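Local coordinates for peptidoglycan synthetase penicillin-binding protein 3 (PDB 4YE5) that probably binds penicillin and, as a member of the transpeptidase family, is expected to cross-link peptidoglycan strands in cell-wall synthesis, at residues Q248-G253 / I418-V423; S342-M347 / V398-G403; G369-L374 / E379-L384. All coordinates share one frame; numbering follows the deposited sequence.

Interaction 1 (Q248-G253 / I418-V423); sequences QDVQSG and IANKGV
Val250 and Ala419 meet where the turn after strand 242-249 comes up against the end of helix 408-419, and Asn420 completes the contact from the helix's exit. The methyl of Ala419 lies in the fork of the valine: its CB is 3.8 Å from Val250 CG1 and equally 3.8 Å from Val250 CG2. CG1, turned anti to the backbone N (chi1 167°), also rests against the helix end, 3.6 Å from Ala419 O, and reaches past it to the CB of Asn420. On the polar side of the contact the touch is by van der Waals packing, with no hydrogen bond between the segments. The carbonyl oxygen Val250 O sits over the flat carboxamide of Asn420, 3.7 Å from its CG and almost as near to its oxygen and nitrogen. Gln251 adds a looser edge, its CG 4.0 Å from Asn420 OD1, with the two side chains crossing at about a right angle.

Each partner is shaped from within. Asp249 OD2 accepts from both Ser252 OG (2.7 Å) and Ser252 N (3.0 Å), which arrive from opposite faces of the carboxylate, forming an Asx motif; Asn420 begins a type I' turn that runs to Val423. Gln248 ties to Asn413 of the same helix, and Ala419 also touches Pro515. What results is a helix end seated on the turn of a beta hairpin, strands 242-249 and 255-260, at the margin of the five-stranded antiparallel sheet of the penicillin-binding transpeptidase fold.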
loop_
_atom_site.group_PDB
_atom_site.type_symbol
_atom_site.label_atom_id
_atom_site.label_comp_id
_atom_site.label_asym_id
_atom_site.label_seq_id
_atom_site.Cartn_x
_atom_site.Cartn_y
_atom_site.Cartn_z
ATOM N N GLN A 248 -4.949 11.262 -2.799
ATOM C CA GLN A 248 -5.993 10.833 -1.871
ATOM C C GLN A 248 -7.351 11.470 -2.203
ATOM O O GLN A 248 -7.421 12.660 -2.521
ATOM C CB GLN A 248 -5.580 11.211 -0.427
ATOM C CG GLN A 248 -6.624 10.879 0.644
ATOM C CD GLN A 248 -6.058 10.974 2.040
ATOM O OE1 GLN A 248 -4.915 10.589 2.281
ATOM N NE2 GLN A 248 -6.844 11.497 2.965
ATOM N N ASP A 249 -8.415 10.672 -2.151
ATOM C CA ASP A 249 -9.784 11.186 -2.309
ATOM C C ASP A 249 -10.228 11.921 -1.049
ATOM O O ASP A 249 -10.295 11.323 0.030
ATOM C CB ASP A 249 -10.773 10.049 -2.548
ATOM C CG ASP A 249 -12.207 10.559 -2.682
ATOM O OD1 ASP A 249 -12.531 11.139 -3.739
ATOM O OD2 ASP A 249 -12.998 10.393 -1.734
ATOM N N VAL A 250 -10.555 13.204 -1.190
ATOM C CA VAL A 250 -10.848 14.059 -0.042
ATOM C C VAL A 250 -11.964 13.531 0.845
ATOM O O VAL A 250 -11.813 13.449 2.060
ATOM C CB VAL A 250 -11.183 15.501 -0.487
ATOM C CG1 VAL A 250 -11.791 16.314 0.668
ATOM C CG2 VAL A 250 -9.923 16.186 -0.992
ATOM N N GLN A 251 -13.096 13.180 0.258
ATOM C CA GLN A 251 -14.245 12.886 1.107
ATOM C C GLN A 251 -14.184 11.522 1.797
ATOM O O GLN A 251 -14.702 11.365 2.894
ATOM C CB GLN A 251 -15.565 13.087 0.352
ATOM C CG GLN A 251 -15.986 14.568 0.396
ATOM C CD GLN A 251 -17.179 14.892 -0.476
ATOM O OE1 GLN A 251 -17.898 14.001 -0.921
ATOM N NE2 GLN A 251 -17.393 16.182 -0.726
ATOM N N SER A 252 -13.519 10.551 1.176
ATOM C CA SER A 252 -13.500 9.197 1.730
ATOM C C SER A 252 -12.209 8.834 2.476
ATOM O O SER A 252 -12.219 7.955 3.329
ATOM C CB SER A 252 -13.728 8.181 0.617
ATOM O OG SER A 252 -12.577 8.165 -0.235
ATOM N N GLY A 253 -11.109 9.502 2.149
ATOM C CA GLY A 253 -9.808 9.103 2.649
ATOM C C GLY A 253 -9.197 7.928 1.900
ATOM O O GLY A 253 -8.175 7.388 2.317
ATOM N N ILE A 418 -7.987 20.055 6.127
ATOM C CA ILE A 418 -8.403 21.375 5.639
ATOM C C ILE A 418 -9.363 21.270 4.442
ATOM O O ILE A 418 -10.243 22.114 4.241
ATOM C CB ILE A 418 -7.178 22.230 5.187
ATOM C CG1 ILE A 418 -6.071 22.236 6.253
ATOM C CG2 ILE A 418 -7.600 23.627 4.803
ATOM C CD1 ILE A 418 -6.534 22.624 7.651
ATOM N N ALA A 419 -9.145 20.265 3.612
ATOM C CA ALA A 419 -9.995 20.027 2.434
ATOM C C ALA A 419 -11.354 19.465 2.794
ATOM O O ALA A 419 -12.333 19.637 2.047
ATOM C CB ALA A 419 -9.266 19.047 1.465
ATOM N N ASN A 420 -11.406 18.746 3.914
ATOM C CA ASN A 420 -12.588 17.986 4.288
ATOM C C ASN A 420 -13.347 18.631 5.465
ATOM O O ASN A 420 -13.834 17.943 6.365
ATOM C CB ASN A 420 -12.194 16.538 4.628
ATOM C CG ASN A 420 -13.377 15.593 4.611
ATOM O OD1 ASN A 420 -14.296 15.765 3.826
ATOM N ND2 ASN A 420 -13.360 14.592 5.486
ATOM N N LYS A 421 -13.408 19.958 5.467
ATOM C CA LYS A 421 -14.227 20.701 6.430
ATOM C C LYS A 421 -13.793 20.502 7.882
ATOM O O LYS A 421 -14.613 20.620 8.795
ATOM C CB LYS A 421 -15.715 20.352 6.259
ATOM C CG LYS A 421 -16.274 20.747 4.884
ATOM C CD LYS A 421 -17.630 20.140 4.627
ATOM C CE LYS A 421 -18.309 20.822 3.453
ATOM N NZ LYS A 421 -19.622 20.189 3.165
ATOM N N GLY A 422 -12.515 20.183 8.092
ATOM C CA GLY A 422 -11.970 20.095 9.441
ATOM C C GLY A 422 -12.021 18.713 10.062
ATOM O O GLY A 422 -11.698 18.538 11.243
ATOM N N VAL A 423 -12.433 17.730 9.258
ATOM C CA VAL A 423 -12.622 16.362 9.728
ATOM C C VAL A 423 -11.482 15.479 9.199
ATOM O O VAL A 423 -11.117 15.548 8.024
ATOM C CB VAL A 423 -13.990 15.791 9.283
ATOM C CG1 VAL A 423 -14.096 14.289 9.587
ATOM C CG2 VAL A 423 -15.145 16.560 9.957
#

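Interaction 2 (S342-M347 / V398-G403); sequences SSNVGM and VLFGQG
Two torsions bring Phe400 and Asn344 face to face. The ring is set between its own backbone N and carbonyl carbon (chi1 44°), the crowded position for a side chain, while Asn344 has CG anti to its carbonyl carbon (chi1 -58°), and the two side chains cross at about a right angle. Asn344 CB then stands over the middle of the Phe400 ring, 3.7 Å from the centroid and 9° off the normal, a CH-pi contact. The carboxamide continues across the same face, nearly parallel to it, with Asn344 OD1 3.3 Å from Phe400 CG. At the edge of the ring comes CB of Met347, a selenomethionine. Its chain bends back at chi2 and chi3 to bring CE within 3.5 Å of Leu399 O; in return Leu399 CD1 packs 3.4 Å from Met347 O.

Ser343 is the N-cap of helix 344-350: its OG accepts from Gly346 N at 2.8 Å and is also hydrogen-bonded to Asp324. Ser342-Ser343-Asn344 is consistent with the SxN motif of penicillin-binding enzymes, and Ser287 and Lys290 with their SxxK motif. The ring backs one face of the Asn344 amide, while the hydrogen bond from OD1 to Lys290 NZ, with a weak one from ND2 to Lys323 O, would set its rotation. Phe400 thus packs on a residue that bonds Lys290, which would put the ring in the second shell of the probable active site.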
loop_
_atom_site.group_PDB
_atom_site.type_symbol
_atom_site.label_atom_id
_atom_site.label_comp_id
_atom_site.label_asym_id
_atom_site.label_seq_id
_atom_site.Cartn_x
_atom_site.Cartn_y
_atom_site.Cartn_z
ATOM N N SER A 342 5.557 31.916 3.763
ATOM C CA SER A 342 6.387 30.948 4.475
ATOM C C SER A 342 7.260 31.613 5.554
ATOM O O SER A 342 8.415 31.262 5.727
ATOM C CB SER A 342 7.285 30.172 3.496
ATOM O OG SER A 342 6.516 29.559 2.466
ATOM N N SER A 343 6.711 32.564 6.291
ATOM C CA SER A 343 7.533 33.295 7.251
ATOM C C SER A 343 7.606 32.616 8.614
ATOM O O SER A 343 6.659 32.687 9.415
ATOM C CB SER A 343 7.033 34.722 7.403
ATOM O OG SER A 343 7.721 35.398 8.451
ATOM N N ASN A 344 8.741 31.974 8.865
ATOM C CA ASN A 344 9.071 31.427 10.178
ATOM C C ASN A 344 8.965 32.496 11.237
ATOM O O ASN A 344 8.445 32.266 12.328
ATOM C CB ASN A 344 10.503 30.886 10.186
ATOM C CG ASN A 344 10.722 29.823 9.141
ATOM O OD1 ASN A 344 9.781 29.164 8.709
ATOM N ND2 ASN A 344 11.972 29.649 8.723
ATOM N N VAL A 345 9.479 33.675 10.909
ATOM C CA VAL A 345 9.522 34.770 11.862
ATOM C C VAL A 345 8.087 35.168 12.223
ATOM O O VAL A 345 7.751 35.290 13.395
ATOM C CB VAL A 345 10.322 35.976 11.321
ATOM C CG1 VAL A 345 10.147 37.190 12.237
ATOM C CG2 VAL A 345 11.817 35.612 11.176
ATOM N N GLY A 346 7.235 35.326 11.215
ATOM C CA GLY A 346 5.827 35.600 11.461
ATOM C C GLY A 346 5.151 34.566 12.356
ATOM O O GLY A 346 4.344 34.920 13.218
HETATM N N MSE A 347 5.485 33.295 12.163
HETATM C CA MSE A 347 4.890 32.224 12.959
HETATM C C MSE A 347 5.315 32.332 14.420
HETATM O O MSE A 347 4.518 32.131 15.332
HETATM C CB MSE A 347 5.275 30.844 12.414
HETATM C CG MSE A 347 4.638 30.470 11.077
HETATM SE SE MSE A 347 2.693 30.441 11.158
HETATM C CE MSE A 347 2.371 28.779 12.126
ATOM N N VAL A 398 8.875 23.925 15.914
ATOM C CA VAL A 398 7.734 23.031 15.697
ATOM C C VAL A 398 6.584 23.782 14.998
ATOM O O VAL A 398 5.746 23.172 14.330
ATOM C CB VAL A 398 7.253 22.391 17.029
ATOM C CG1 VAL A 398 6.289 23.306 17.759
ATOM C CG2 VAL A 398 6.600 21.044 16.771
ATOM N N LEU A 399 6.564 25.108 15.140
ATOM C CA LEU A 399 5.545 25.942 14.493
ATOM C C LEU A 399 5.704 25.942 12.988
ATOM O O LEU A 399 4.735 26.151 12.262
ATOM C CB LEU A 399 5.620 27.395 14.979
ATOM C CG LEU A 399 5.372 27.677 16.461
ATOM C CD1 LEU A 399 5.503 29.182 16.723
ATOM C CD2 LEU A 399 3.989 27.146 16.902
ATOM N N PHE A 400 6.926 25.735 12.507
ATOM C CA PHE A 400 7.141 25.763 11.059
ATOM C C PHE A 400 7.710 24.482 10.447
ATOM O O PHE A 400 8.528 24.522 9.532
ATOM C CB PHE A 400 7.905 27.020 10.599
ATOM C CG PHE A 400 9.088 27.395 11.457
ATOM C CD1 PHE A 400 10.351 26.877 11.194
ATOM C CD2 PHE A 400 8.946 28.318 12.483
ATOM C CE1 PHE A 400 11.454 27.264 11.967
ATOM C CE2 PHE A 400 10.032 28.697 13.265
ATOM C CZ PHE A 400 11.291 28.171 13.000
ATOM N N GLY A 401 7.235 23.341 10.939
ATOM C CA GLY A 401 7.519 22.073 10.293
ATOM C C GLY A 401 8.919 21.546 10.506
ATOM O O GLY A 401 9.385 20.761 9.695
ATOM N N GLN A 402 9.581 21.961 11.592
ATOM C CA GLN A 402 10.919 21.451 11.916
ATOM C C GLN A 402 10.958 20.771 13.279
ATOM O O GLN A 402 10.247 21.158 14.213
ATOM C CB GLN A 402 11.973 22.569 11.872
ATOM C CG GLN A 402 12.196 23.169 10.485
ATOM C CD GLN A 402 13.211 24.302 10.490
ATOM O OE1 GLN A 402 13.973 24.464 11.444
ATOM N NE2 GLN A 402 13.213 25.098 9.430
ATOM N N GLY A 403 11.803 19.757 13.394
ATOM C CA GLY A 403 12.044 19.100 14.670
ATOM C C GLY A 403 11.077 17.953 14.943
ATOM O O GLY A 403 11.076 17.378 16.033
#

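Interaction 3 (G369-L374 / E379-L384); sequences GQATGL and ESEGVL
Thr372 and Glu379 link the two limbs of the long loop between helices 356-365 and 394-397, limbs that double back with end-to-end directions 158° apart. Each limb holds an ST turn: Thr372 OG1 accepts from Leu374 N (3.0 Å), and Ser380 OG takes the backbone N-H of Gly382. Across the pair, Glu379 reaches out fully extended, CG anti to its backbone N (chi1 -179°), and delivers OE2 to the threonine. Thr372 OG1 donates to Glu379 OE2; the modelled separation of 2.4 Å is very short, and its exact value is doubtful. Thr372 N adds only a weak bond to the same oxygen, at 3.4 Å. A water strengthens the junction, donating to Glu379 OE2 and, at 2.7 Å, to Ser380 O while accepting from Thr372 N. The other carboxylate oxygen, OE1, is held by Leu376 N.

Farther along, backbone and aliphatic chain do the touching. Glu381 O lies 3.3 Å from Gly369 CA in a CA-H...O contact, and Glu381 CG runs alongside Ala371 N at 3.8 Å. A second water, accepting from Ala371 N at 2.9 Å, reaches Glu381 OE2 only weakly. Beneath both limbs is helix 408-419, whose Gln410 NE2 bonds Gln370 O and Glu381 O, while Met409 touches Thr372, Leu374 and Glu379. The water and Leu376 N would stabilise a negative charge on Glu379, with the threonine hydroxyl adding to this if its short bond is real, and the loop is closed at this end chiefly by polar bonds and water.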
loop_
_atom_site.group_PDB
_atom_site.type_symbol
_atom_site.label_atom_id
_atom_site.label_comp_id
_atom_site.label_asym_id
_atom_site.label_seq_id
_atom_site.Cartn_x
_atom_site.Cartn_y
_atom_site.Cartn_z
ATOM N N GLY A 369 2.904 11.800 14.230
ATOM C CA GLY A 369 3.474 10.981 15.291
ATOM C C GLY A 369 2.656 9.730 15.595
ATOM O O GLY A 369 2.993 8.961 16.486
ATOM N N GLN A 370 1.574 9.523 14.850
ATOM C CA GLN A 370 0.723 8.358 15.063
ATOM C C GLN A 370 0.629 7.495 13.805
ATOM O O GLN A 370 0.717 7.999 12.676
ATOM C CB GLN A 370 -0.670 8.820 15.478
ATOM C CG GLN A 370 -0.652 9.813 16.618
ATOM C CD GLN A 370 -1.936 10.585 16.709
ATOM O OE1 GLN A 370 -2.994 10.019 16.977
ATOM N NE2 GLN A 370 -1.861 11.889 16.465
ATOM N N ALA A 371 0.437 6.197 13.996
ATOM C CA ALA A 371 0.295 5.290 12.873
ATOM C C ALA A 371 -0.886 5.733 12.003
ATOM O O ALA A 371 -1.909 6.188 12.517
ATOM C CB ALA A 371 0.095 3.863 13.380
ATOM N N THR A 372 -0.741 5.642 10.688
ATOM C CA THR A 372 -1.876 5.933 9.802
ATOM C C THR A 372 -3.021 4.950 10.028
ATOM O O THR A 372 -4.184 5.252 9.758
ATOM C CB THR A 372 -1.486 5.828 8.326
ATOM O OG1 THR A 372 -1.043 4.492 8.054
ATOM C CG2 THR A 372 -0.371 6.831 7.999
ATOM N N GLY A 373 -2.682 3.766 10.521
ATOM C CA GLY A 373 -3.662 2.700 10.654
ATOM C C GLY A 373 -3.743 1.856 9.389
ATOM O O GLY A 373 -4.452 0.863 9.356
ATOM N N LEU A 374 -3.007 2.238 8.347
ATOM C CA LEU A 374 -2.991 1.449 7.104
ATOM C C LEU A 374 -2.287 0.098 7.250
ATOM O O LEU A 374 -2.534 -0.821 6.466
ATOM C CB LEU A 374 -2.322 2.232 5.973
ATOM C CG LEU A 374 -3.045 3.488 5.469
ATOM C CD1 LEU A 374 -2.060 4.377 4.721
ATOM C CD2 LEU A 374 -4.232 3.127 4.589
ATOM N N GLU A 379 6.178 0.794 7.299
ATOM C CA GLU A 379 5.665 2.123 7.580
ATOM C C GLU A 379 6.113 2.587 8.971
ATOM O O GLU A 379 6.013 1.834 9.930
ATOM C CB GLU A 379 4.136 2.084 7.536
ATOM C CG GLU A 379 3.477 3.416 7.794
ATOM C CD GLU A 379 1.955 3.311 7.911
ATOM O OE1 GLU A 379 1.367 2.278 7.514
ATOM O OE2 GLU A 379 1.349 4.269 8.424
ATOM N N SER A 380 6.582 3.826 9.085
ATOM C CA SER A 380 6.976 4.382 10.391
ATOM C C SER A 380 5.854 5.238 10.989
ATOM O O SER A 380 4.986 5.718 10.265
ATOM C CB SER A 380 8.236 5.241 10.235
ATOM O OG SER A 380 8.509 5.962 11.421
ATOM N N GLU A 381 5.879 5.461 12.300
ATOM C CA GLU A 381 4.907 6.373 12.900
ATOM C C GLU A 381 5.393 7.819 12.852
ATOM O O GLU A 381 4.657 8.731 13.214
ATOM C CB GLU A 381 4.566 5.973 14.344
ATOM C CG GLU A 381 3.888 4.616 14.446
ATOM C CD GLU A 381 3.596 4.212 15.877
ATOM O OE1 GLU A 381 4.177 4.818 16.805
ATOM O OE2 GLU A 381 2.774 3.291 16.070
ATOM N N GLY A 382 6.630 8.026 12.417
ATOM C CA GLY A 382 7.216 9.356 12.423
ATOM C C GLY A 382 7.614 9.738 13.835
ATOM O O GLY A 382 7.419 8.972 14.774
ATOM N N VAL A 383 8.162 10.934 14.003
ATOM C CA VAL A 383 8.638 11.347 15.317
ATOM C C VAL A 383 8.062 12.697 15.696
ATOM O O VAL A 383 8.181 13.655 14.949
ATOM C CB VAL A 383 10.186 11.423 15.362
ATOM C CG1 VAL A 383 10.657 11.939 16.715
ATOM C CG2 VAL A 383 10.796 10.057 15.082
ATOM N N LEU A 384 7.416 12.752 16.851
ATOM C CA LEU A 384 7.000 14.011 17.446
ATOM C C LEU A 384 7.217 13.889 18.943
ATOM O O LEU A 384 6.489 13.161 19.619
ATOM C CB LEU A 384 5.528 14.291 17.153
ATOM C CG LEU A 384 4.968 15.519 17.883
ATOM C CD1 LEU A 384 5.635 16.820 17.411
ATOM C CD2 LEU A 384 3.437 15.595 17.733
HETATM O O HOH W 1 0.151 5.468 16.777
HETATM O O HOH W 2 2.365 6.263 9.845
#

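Overall arrangement
All three contacts belong to the transpeptidase domain, yet each answers differently to its place in it. Interaction 2 is buried and pairs an aromatic face with polar groups of the probable active site; interaction 1 is partly buried and held by van der Waals packing of apolar and amide groups, with no hydrogen bond between its segments; interaction 3 lies at the surface and depends on a carboxylate and waters. Helix 408-419 is shared: its end belongs to interaction 1, its earlier residues underlie interaction 3, and the 398-403 loop of interaction 2 leads into it. Between nearest atoms, interactions 2 and 3 are about 4 Å apart without touching, against about 12 Å for interactions 1 and 2.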